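Local structure of AT5g51720/MIO24_14 (Arabidopsis thaliana, 3S2R) at the interface of chains A and B. The protein binds one [2Fe-2S] cluster per subunit of a homodimer, acts as an iron-sulfur transfer protein, and is important in plant development, senescence, reactive oxygen homeostasis and iron metabolism. Sequence-based numbering; all coordinates share one arbitrary frame. Chains: chain A/B, AT5g51720/MIO24_14.

The three contacts are parts of one two-fold symmetric homodimer interface, and each recurs with the chains exchanged. Contacts 1 and 3 are neighbours, the centres of their C-alpha atoms about 10 Å apart, and share A:Gly20 and A:Ile21, where chain A begins to be ordered. Contact 2 lies about 12 Å from contact 1 and about 15 Å from contact 3, measured the same way. Contact 1 is mainly polar, contact 2 joins a salt bridge to a parallel strand pairing, and contact 3 is mainly apolar. Contacts 2 and 3 include the cluster ligands A:Cys49 and A:Cys51, so the interface borders the backbone of the cluster-binding loops.

Contact 1: the interface of chains A and B. Residues chain A 20-22, 25, 27; chain B 73-75.
A:Asn22 and B:Asn74 meet through their side-chain amides at the dimer interface, where the N-terminal loop of chain A lies against the loop that leads towards strand 78-81 of chain B. A:Asn22 CB packs on the methyl CG1 of B:Val75 at 3.6 Å and also touches B:Asp73 OD1. CG, nearest to B:Asn74 OD1, is anti to the backbone N (chi1 166°), which carries the amide towards B:Asn74, and the two amide planes are nearly coplanar. At the tip the branches divide: OD1 accepts the backbone N-H of A:Ile25, while A:Asn22 ND2 donates both to A:Ile25 O, in the amide plane, and to B:Asn74 OD1 at 2.8 Å. The loop thus holds the amide flat. An alanine here is likely to leave B:Asn74 OD1 without its amide donor and A:Ile25 without the two bonds, to its N and its O, that tie it to this side chain. A second donor to B:Asn74 OD1, A:Lys27 NZ at 2.9 Å, approaches from above the carbonyl plane, 54° out of it. A:Lys27 NZ also forms a salt bridge with B:Asp73 OD1 (3.0 Å) and donates to A:Asn22 O, 2.7 Å from NZ, tying the acid to the loop. The other carboxylate oxygen of B:Asp73, OD2, caps two successive backbone N-H groups on its syn side: A:Asn22 N at 3.2 Å and A:Ile21 N at 2.7 Å, the latter 31° out of the carboxylate plane.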
loop_
_atom_site.group_PDB
_atom_site.type_symbol
_atom_site.label_atom_id
_atom_site.label_comp_id
_atom_site.label_asym_id
_atom_site.label_seq_id
_atom_site.Cartn_x
_atom_site.Cartn_y
_atom_site.Cartn_z
ATOM N N GLY A 20 -0.473 -2.974 13.561
ATOM C CA GLY A 20 -1.458 -3.335 12.498
ATOM C C GLY A 20 -1.469 -2.260 11.448
ATOM O O GLY A 20 -1.044 -1.138 11.704
ATOM N N ILE A 21 -1.897 -2.608 10.242
ATOM C CA ILE A 21 -1.961 -1.653 9.153
ATOM C C ILE A 21 -3.383 -1.413 8.707
ATOM O O ILE A 21 -3.734 -0.297 8.384
ATOM C CB ILE A 21 -1.125 -2.195 7.963
ATOM C CG1 ILE A 21 0.354 -2.083 8.358
ATOM C CG2 ILE A 21 -1.446 -1.505 6.647
ATOM C CD1 ILE A 21 1.275 -2.862 7.471
ATOM N N ASN A 22 -4.192 -2.463 8.644
ATOM C CA ASN A 22 -5.536 -2.344 8.126
ATOM C C ASN A 22 -6.529 -2.409 9.279
ATOM O O ASN A 22 -6.780 -3.490 9.814
ATOM C CB ASN A 22 -5.802 -3.495 7.155
ATOM C CG ASN A 22 -7.292 -3.641 6.819
ATOM O OD1 ASN A 22 -8.043 -2.659 6.857
ATOM N ND2 ASN A 22 -7.723 -4.875 6.466
ATOM N N ILE A 25 -10.903 -3.202 6.962
ATOM C CA ILE A 25 -11.301 -3.755 5.681
ATOM C C ILE A 25 -11.288 -5.278 5.563
ATOM O O ILE A 25 -10.266 -5.928 5.752
ATOM C CB ILE A 25 -10.461 -3.095 4.578
ATOM C CG1 ILE A 25 -10.848 -1.620 4.561
ATOM C CG2 ILE A 25 -10.618 -3.748 3.202
ATOM C CD1 ILE A 25 -9.949 -0.800 3.733
ATOM N N LYS A 27 -12.260 -8.103 7.036
ATOM C CA LYS A 27 -11.654 -8.944 8.064
ATOM C C LYS A 27 -12.077 -10.415 7.978
ATOM O O LYS A 27 -11.462 -11.274 8.620
ATOM C CB LYS A 27 -11.908 -8.376 9.471
ATOM C CG LYS A 27 -11.143 -7.044 9.706
ATOM C CD LYS A 27 -9.627 -7.234 9.699
ATOM C CE LYS A 27 -8.881 -5.945 9.814
ATOM N NZ LYS A 27 -7.424 -6.124 9.724
ATOM N N ASP B 73 -3.070 -9.276 11.341
ATOM C CA ASP B 73 -3.605 -8.440 10.256
ATOM C C ASP B 73 -3.928 -9.324 9.063
ATOM O O ASP B 73 -3.661 -10.518 9.076
ATOM C CB ASP B 73 -2.598 -7.365 9.892
ATOM C CG ASP B 73 -3.253 -6.070 9.445
ATOM O OD1 ASP B 73 -4.484 -6.022 9.256
ATOM O OD2 ASP B 73 -2.509 -5.091 9.316
ATOM N N ASN B 74 -4.479 -8.720 8.015
ATOM C CA ASN B 74 -4.934 -9.465 6.843
ATOM C C ASN B 74 -4.661 -8.715 5.538
ATOM O O ASN B 74 -5.446 -8.821 4.572
ATOM C CB ASN B 74 -6.417 -9.790 6.965
ATOM C CG ASN B 74 -7.277 -8.561 6.882
ATOM O OD1 ASN B 74 -6.818 -7.446 7.201
ATOM N ND2 ASN B 74 -8.512 -8.717 6.402
ATOM N N VAL B 75 -3.534 -8.011 5.442
ATOM C CA VAL B 75 -3.256 -7.221 4.244
ATOM C C VAL B 75 -2.649 -8.109 3.167
ATOM O O VAL B 75 -2.163 -9.206 3.423
ATOM C CB VAL B 75 -2.344 -6.001 4.503
ATOM C CG1 VAL B 75 -3.047 -5.013 5.441
ATOM C CG2 VAL B 75 -1.018 -6.436 5.065
#

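Contact 2: the interface of chains A and B. Residues chain A 32-34, 36, 48-49, 57-58; chain B 50, 78.
B:Arg50 and A:Asp34 form the salt bridge of this part of the dimer interface. The guanidinium comes end-on, and B:Arg50 NH1 (2.8 Å) and NH2 (3.0 Å) both grip the one carboxylate oxygen A:Asp34 OD2. That oxygen lies in the guanidinium plane and is met on its anti side, both donors tilted out of the carboxylate plane, with the two planes 78° apart. A bend in the arginine chain at chi3 (-67°) turns the group towards the acid. NH2 also makes a weak bond to A:Val32 O. Through water, the arginine is linked to two backbone carbonyls: water 1 lies 2.8 Å from B:Arg50 NH1. Water 1 is 2.7 Å from A:Cys49 O, of a cluster ligand, and also bonds A:Pro58 O. Among the packing contacts, CZ of A:Phe57 lies 3.4 Å above one face of the B:Arg50 guanidinium, towards its rim, the ring inclined to it. The methyls of B:Leu78 share the packing: CD2 rests on A:Tyr48 CB at 3.7 Å, and CD1 touches A:Asp34 CB and A:Val36 CG2. Backbone pairing adds a parallel beta bridge between A:Asp34 and B:Leu78. It joins strand 34-37 of chain A to strand 78-81 of chain B, so the salt bridge sits beside a sheet shared between subunits.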
loop_
_atom_site.group_PDB
_atom_site.type_symbol
_atom_site.label_atom_id
_atom_site.label_comp_id
_atom_site.label_asym_id
_atom_site.label_seq_id
_atom_site.Cartn_x
_atom_site.Cartn_y
_atom_site.Cartn_z
ATOM N N VAL A 32 -6.267 -9.986 2.161
ATOM C CA VAL A 32 -7.079 -9.195 1.222
ATOM C C VAL A 32 -6.238 -8.884 -0.015
ATOM O O VAL A 32 -5.237 -8.188 0.052
ATOM C CB VAL A 32 -7.575 -7.881 1.889
ATOM C CG1 VAL A 32 -8.273 -6.992 0.907
ATOM C CG2 VAL A 32 -8.461 -8.208 3.106
ATOM N N VAL A 33 -6.682 -9.442 -1.134
ATOM C CA VAL A 33 -6.072 -9.270 -2.414
ATOM C C VAL A 33 -7.126 -8.719 -3.374
ATOM O O VAL A 33 -8.325 -8.998 -3.231
ATOM C CB VAL A 33 -5.487 -10.579 -2.915
ATOM C CG1 VAL A 33 -4.937 -10.454 -4.250
ATOM C CG2 VAL A 33 -4.325 -11.011 -2.053
ATOM N N ASP A 34 -6.728 -7.847 -4.284
ATOM C CA ASP A 34 -7.612 -7.305 -5.330
ATOM C C ASP A 34 -6.889 -7.400 -6.620
ATOM O O ASP A 34 -5.659 -7.312 -6.655
ATOM C CB ASP A 34 -7.989 -5.868 -5.031
ATOM C CG ASP A 34 -8.774 -5.755 -3.727
ATOM O OD1 ASP A 34 -9.988 -6.055 -3.793
ATOM O OD2 ASP A 34 -8.213 -5.304 -2.692
ATOM N N VAL A 36 -6.726 -6.089 -10.865
ATOM C CA VAL A 36 -7.090 -5.096 -11.858
ATOM C C VAL A 36 -6.673 -5.635 -13.206
ATOM O O VAL A 36 -5.500 -5.883 -13.400
ATOM C CB VAL A 36 -6.367 -3.738 -11.572
ATOM C CG1 VAL A 36 -6.719 -2.722 -12.677
ATOM C CG2 VAL A 36 -6.681 -3.232 -10.152
ATOM N N TYR A 48 -4.971 3.664 -6.705
ATOM C CA TYR A 48 -5.301 2.528 -5.892
ATOM C C TYR A 48 -4.740 2.694 -4.456
ATOM O O TYR A 48 -3.587 3.087 -4.298
ATOM C CB TYR A 48 -4.810 1.227 -6.537
ATOM C CG TYR A 48 -5.833 0.727 -7.524
ATOM C CD1 TYR A 48 -6.739 -0.274 -7.165
ATOM C CD2 TYR A 48 -5.979 1.310 -8.785
ATOM C CE1 TYR A 48 -7.756 -0.688 -8.058
ATOM C CE2 TYR A 48 -6.971 0.895 -9.670
ATOM C CZ TYR A 48 -7.858 -0.090 -9.293
ATOM O OH TYR A 48 -8.850 -0.485 -10.158
ATOM N N CYS A 49 -5.549 2.406 -3.459
ATOM C CA CYS A 49 -5.212 2.662 -2.079
ATOM C C CYS A 49 -4.133 1.720 -1.578
ATOM O O CYS A 49 -4.205 0.486 -1.728
ATOM C CB CYS A 49 -6.468 2.480 -1.233
ATOM S SG CYS A 49 -6.282 2.872 0.521
ATOM N N PHE A 57 -12.054 1.614 -1.032
ATOM C CA PHE A 57 -11.051 0.582 -1.153
ATOM C C PHE A 57 -11.544 -0.544 -2.071
ATOM O O PHE A 57 -12.668 -1.007 -1.923
ATOM C CB PHE A 57 -10.700 0.034 0.225
ATOM C CG PHE A 57 -9.466 -0.801 0.220
ATOM C CD1 PHE A 57 -8.263 -0.208 0.452
ATOM C CD2 PHE A 57 -9.545 -2.186 -0.040
ATOM C CE1 PHE A 57 -7.086 -0.934 0.365
ATOM C CE2 PHE A 57 -8.320 -2.947 -0.130
ATOM C CZ PHE A 57 -7.127 -2.308 0.119
ATOM N N PRO A 58 -10.770 -0.981 -3.073
ATOM C CA PRO A 58 -9.340 -0.767 -3.262
ATOM C C PRO A 58 -8.941 0.533 -3.969
ATOM O O PRO A 58 -7.746 0.748 -4.110
ATOM C CB PRO A 58 -8.933 -1.996 -4.086
ATOM C CG PRO A 58 -10.182 -2.288 -4.951
ATOM C CD PRO A 58 -11.305 -2.060 -3.946
ATOM N N ARG B 50 0.925 -3.506 -0.761
ATOM C CA ARG B 50 0.050 -2.610 0.012
ATOM C C ARG B 50 0.347 -2.664 1.504
ATOM O O ARG B 50 -0.442 -2.167 2.302
ATOM C CB ARG B 50 -1.404 -2.931 -0.274
ATOM C CG ARG B 50 -1.749 -2.780 -1.787
ATOM C CD ARG B 50 -3.229 -2.841 -2.060
ATOM N NE ARG B 50 -3.777 -4.176 -1.772
ATOM C CZ ARG B 50 -5.024 -4.533 -2.037
ATOM N NH1 ARG B 50 -5.847 -3.717 -2.689
ATOM N NH2 ARG B 50 -5.458 -5.742 -1.682
ATOM N N LEU B 78 -2.011 -5.938 -4.449
ATOM C CA LEU B 78 -2.832 -5.609 -5.638
ATOM C C LEU B 78 -2.239 -6.309 -6.846
ATOM O O LEU B 78 -1.056 -6.147 -7.130
ATOM C CB LEU B 78 -2.832 -4.097 -5.808
ATOM C CG LEU B 78 -3.716 -3.604 -6.966
ATOM C CD1 LEU B 78 -5.206 -3.767 -6.613
ATOM C CD2 LEU B 78 -3.426 -2.115 -7.214
HETATM O O HOH W 1 -5.565 -1.029 -3.557
#

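Contact 3: the interface of chains A and B. Residues chain A 20-21, 51, 53, 67; chain B 19-21.
B:Ile21 reaches across the dimer interface to the backbone of A:Cys51, a ligand of the [2Fe-2S] cluster in the CDGSH (NEET) iron-sulfur domain that this construct carries. It buries 62 Å², more than any other residue in this patch. Its CG1 branch lies between the backbone N and the carbonyl carbon (chi1 64°), and the terminal methyl B:Ile21 CD1 ends 3.7 Å from A:Cys51 CA. The other branch, B:Ile21 CG2, points towards the opposing loop, 4.0 Å from A:Ile21 CA, and the two isoleucine side chains cross at about a right angle. A:Arg53 runs alongside B:Ile21 in the opposite sense, with NH1 3.8 Å from CG2. That nitrogen is held within its own subunit by two carbonyls, A:Ile21 O and A:Cys51 O, each 2.8 Å from A:Arg53 NH1 and each met almost head-on. The N-terminal loop and the cluster loop of chain A are thereby pinned to one guanidinium. ND1 of A:His67 lies 4.0 Å above the A:Arg53 guanidinium, offset towards its rim. The ring of A:His67, in helix 63-71, turns CE1 towards B:Gly19 O at 3.3 Å. The N-terminal segment of one subunit thus packs against the cluster-binding loop of the other, which may steady that loop and couple dimerisation to the cluster's surroundings.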
loop_
_atom_site.group_PDB
_atom_site.type_symbol
_atom_site.label_atom_id
_atom_site.label_comp_id
_atom_site.label_asym_id
_atom_site.label_seq_id
_atom_site.Cartn_x
_atom_site.Cartn_y
_atom_site.Cartn_z
ATOM N N GLY A 20 -0.473 -2.974 13.561
ATOM C CA GLY A 20 -1.458 -3.335 12.498
ATOM C C GLY A 20 -1.469 -2.260 11.448
ATOM O O GLY A 20 -1.044 -1.138 11.704
ATOM N N ILE A 21 -1.897 -2.608 10.242
ATOM C CA ILE A 21 -1.961 -1.653 9.153
ATOM C C ILE A 21 -3.383 -1.413 8.707
ATOM O O ILE A 21 -3.734 -0.297 8.384
ATOM C CB ILE A 21 -1.125 -2.195 7.963
ATOM C CG1 ILE A 21 0.354 -2.083 8.358
ATOM C CG2 ILE A 21 -1.446 -1.505 6.647
ATOM C CD1 ILE A 21 1.275 -2.862 7.471
ATOM N N CYS A 51 -3.205 2.578 1.808
ATOM C CA CYS A 51 -3.259 2.997 3.194
ATOM C C CYS A 51 -4.336 2.285 4.022
ATOM O O CYS A 51 -4.383 2.436 5.241
ATOM C CB CYS A 51 -3.399 4.539 3.298
ATOM S SG CYS A 51 -5.063 5.154 2.994
ATOM N N ARG A 53 -7.409 2.943 4.378
ATOM C CA ARG A 53 -8.347 3.890 5.001
ATOM C C ARG A 53 -9.422 4.371 4.027
ATOM O O ARG A 53 -10.347 5.052 4.451
ATOM C CB ARG A 53 -7.631 5.129 5.599
ATOM C CG ARG A 53 -6.443 4.922 6.544
ATOM C CD ARG A 53 -6.863 4.000 7.600
ATOM N NE ARG A 53 -6.029 3.967 8.822
ATOM C CZ ARG A 53 -4.966 3.176 9.020
ATOM N NH1 ARG A 53 -4.494 2.391 8.049
ATOM N NH2 ARG A 53 -4.389 3.136 10.216
ATOM N N HIS A 67 -4.955 10.826 6.881
ATOM C CA HIS A 67 -4.162 9.935 7.714
ATOM C C HIS A 67 -2.739 10.451 7.947
ATOM O O HIS A 67 -2.246 10.458 9.094
ATOM C CB HIS A 67 -4.150 8.531 7.107
ATOM C CG HIS A 67 -3.052 7.669 7.635
ATOM N ND1 HIS A 67 -3.161 6.966 8.811
ATOM C CD2 HIS A 67 -1.793 7.447 7.179
ATOM C CE1 HIS A 67 -2.029 6.330 9.058
ATOM N NE2 HIS A 67 -1.173 6.622 8.095
ATOM N N GLY B 19 0.476 6.188 15.137
ATOM C CA GLY B 19 -0.641 6.090 14.193
ATOM C C GLY B 19 -0.254 5.610 12.807
ATOM O O GLY B 19 -1.114 5.161 12.032
ATOM N N GLY B 20 1.043 5.672 12.506
ATOM C CA GLY B 20 1.569 5.407 11.163
ATOM C C GLY B 20 1.530 3.956 10.729
ATOM O O GLY B 20 1.409 3.035 11.556
ATOM N N ILE B 21 1.670 3.752 9.426
ATOM C CA ILE B 21 1.745 2.391 8.888
ATOM C C ILE B 21 3.020 2.116 8.087
ATOM O O ILE B 21 3.259 0.954 7.706
ATOM C CB ILE B 21 0.559 2.042 8.010
ATOM C CG1 ILE B 21 0.514 2.919 6.758
ATOM C CG2 ILE B 21 -0.734 2.131 8.780
ATOM C CD1 ILE B 21 -0.523 2.460 5.667
#